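Local atomic coordinates of uncharacterized protein (Wolinella succinogenes, PDB entry 3PU6), a protein that is uncharacterised but probably acts as a hydrogenase maturation protease, an endopeptidase that would process a hydrogenase precursor during its activation. Residues Asp57-Ala62 with Gly102-Thr107. Sequence-based numbering, arbitrary orientation.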
loop_
_atom_site.group_PDB
_atom_site.type_symbol
_atom_site.label_atom_id
_atom_site.label_comp_id
_atom_site.label_asym_id
_atom_site.label_seq_id
_atom_site.Cartn_x
_atom_site.Cartn_y
_atom_site.Cartn_z
ATOM N N ASP A 57 11.194 1.532 10.255
ATOM C CA ASP A 57 10.464 2.073 11.402
ATOM C C ASP A 57 8.977 2.070 11.071
ATOM O O ASP A 57 8.135 1.802 11.924
ATOM C CB ASP A 57 10.895 3.508 11.714
ATOM C CG ASP A 57 12.338 3.606 12.176
ATOM O OD1 ASP A 57 12.699 2.928 13.159
ATOM O OD2 ASP A 57 13.107 4.388 11.565
ATOM N N VAL A 58 8.675 2.375 9.816
ATOM C CA VAL A 58 7.310 2.445 9.332
ATOM C C VAL A 58 7.088 1.653 8.037
ATOM O O VAL A 58 7.782 1.854 7.047
ATOM C CB VAL A 58 6.932 3.893 9.042
ATOM C CG1 VAL A 58 5.523 3.970 8.513
ATOM C CG2 VAL A 58 7.091 4.718 10.284
ATOM N N ILE A 59 6.096 0.774 8.048
ATOM C CA ILE A 59 5.637 0.108 6.838
ATOM C C ILE A 59 4.195 0.496 6.523
ATOM O O ILE A 59 3.279 0.240 7.292
ATOM C CB ILE A 59 5.682 -1.435 6.955
ATOM C CG1 ILE A 59 7.089 -1.911 7.297
ATOM C CG2 ILE A 59 5.173 -2.073 5.672
ATOM C CD1 ILE A 59 7.155 -3.362 7.671
ATOM N N VAL A 60 4.011 1.126 5.379
ATOM C CA VAL A 60 2.698 1.288 4.819
ATOM C C VAL A 60 2.529 0.241 3.729
ATOM O O VAL A 60 3.344 0.154 2.803
ATOM C CB VAL A 60 2.519 2.679 4.221
ATOM C CG1 VAL A 60 1.220 2.754 3.453
ATOM C CG2 VAL A 60 2.543 3.717 5.320
ATOM N N VAL A 61 1.477 -0.566 3.866
ATOM C CA VAL A 61 1.124 -1.567 2.872
ATOM C C VAL A 61 -0.130 -1.091 2.158
ATOM O O VAL A 61 -1.167 -0.973 2.769
ATOM C CB VAL A 61 0.945 -2.991 3.506
ATOM C CG1 VAL A 61 0.027 -2.955 4.707
ATOM C CG2 VAL A 61 0.440 -3.988 2.481
ATOM N N ALA A 62 -0.011 -0.784 0.872
ATOM C CA ALA A 62 -1.134 -0.303 0.083
ATOM C C ALA A 62 -1.686 -1.345 -0.904
ATOM O O ALA A 62 -0.931 -2.107 -1.505
ATOM C CB ALA A 62 -0.745 0.944 -0.652
ATOM N N GLY A 102 4.998 -8.172 12.607
ATOM C CA GLY A 102 6.050 -8.886 13.300
ATOM C C GLY A 102 7.415 -8.331 12.971
ATOM O O GLY A 102 8.312 -8.353 13.799
ATOM N N ILE A 103 7.579 -7.844 11.748
ATOM C CA ILE A 103 8.785 -7.125 11.392
ATOM C C ILE A 103 8.783 -5.742 12.046
ATOM O O ILE A 103 9.817 -5.258 12.508
ATOM C CB ILE A 103 8.875 -6.862 9.879
ATOM C CG1 ILE A 103 8.868 -8.130 9.058
ATOM C CG2 ILE A 103 10.147 -6.066 9.527
ATOM C CD1 ILE A 103 9.212 -7.800 7.634
ATOM N N CYS A 104 7.609 -5.114 12.066
ATOM C CA CYS A 104 7.480 -3.689 12.359
ATOM C C CYS A 104 6.244 -3.359 13.177
ATOM O O CYS A 104 5.151 -3.811 12.857
ATOM C CB CYS A 104 7.373 -2.940 11.045
ATOM S SG CYS A 104 7.491 -1.207 11.237
ATOM N N SER A 105 6.407 -2.545 14.214
ATOM C CA SER A 105 5.274 -2.118 15.045
ATOM C C SER A 105 4.356 -1.118 14.320
ATOM O O SER A 105 3.126 -1.291 14.293
ATOM C CB SER A 105 5.780 -1.502 16.347
ATOM O OG SER A 105 6.581 -0.363 16.081
ATOM N N LYS A 106 4.955 -0.075 13.746
ATOM C CA LYS A 106 4.222 0.831 12.875
ATOM C C LYS A 106 3.885 0.222 11.518
ATOM O O LYS A 106 4.402 0.673 10.498
ATOM C CB LYS A 106 5.000 2.106 12.626
ATOM C CG LYS A 106 4.667 3.229 13.565
ATOM C CD LYS A 106 3.167 3.366 13.776
ATOM C CE LYS A 106 2.888 4.504 14.745
ATOM N NZ LYS A 106 1.504 4.439 15.276
ATOM N N THR A 107 3.009 -0.783 11.506
ATOM C CA THR A 107 2.429 -1.253 10.261
ATOM C C THR A 107 1.095 -0.578 9.988
ATOM O O THR A 107 0.108 -0.801 10.684
ATOM C CB THR A 107 2.192 -2.771 10.242
ATOM O OG1 THR A 107 3.430 -3.452 10.468
ATOM C CG2 THR A 107 1.618 -3.188 8.883
#
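Ile-59 packs its CD1 methyl against CB of Cys-104 at 3.4 Å, the close apolar meeting of this buried contact. The isoleucine's CG1 lies anti to its own carbonyl carbon (chi1 -57°), which directs that branch to Cys-104, with CG1 3.9 Å from the same CB. Ile-103 adds a looser flank, its CG2 standing 4.4 Å from CD1 of Ile-59. An alanine in place of Ile-59 would probably open a gap beside Cys-104 and Ile-103, since the CG1-CD1 branch that reaches them is gone. On the backbone, Ile-59 N donates a hydrogen bond to Lys-106 O over 3.0 Å, with an N-H...O angle of 161°. This bond joins parallel strands 58-66 and 106-114, with Ile-59 and Thr-107 in register, where the chain enters the second strand from helix 94-103; within the mixed five-stranded sheet of this alpha/beta fold, strand 58-66 lies between 5-10 and 106-114, parallel to both, and Ile-59 carries the pairing on to Ile-108. Cys-104 is the first residue after helix 94-103 to leave helical geometry, and its carbonyl O accepts a hydrogen bond from Thr-107 OG1, 3.0 Å away and above the carbonyl plane, which links the segment after the helix to Thr-107 in the strand. Thr-107 and Ile-59 share one face of the sheet, whereas Val-58 and Lys-106 lie side by side on the other, more loosely, with Val-58 CG2 4.1 Å from Lys-106 CB. Partly exposed Lys-106 leads its side-chain end away from segment 57-62, and its NZ forms a salt bridge with Asp-77. Partly exposed Asp-57 likewise turns its side chain away, where OD2 is hydrogen-bonded to the backbone N of Lys-4.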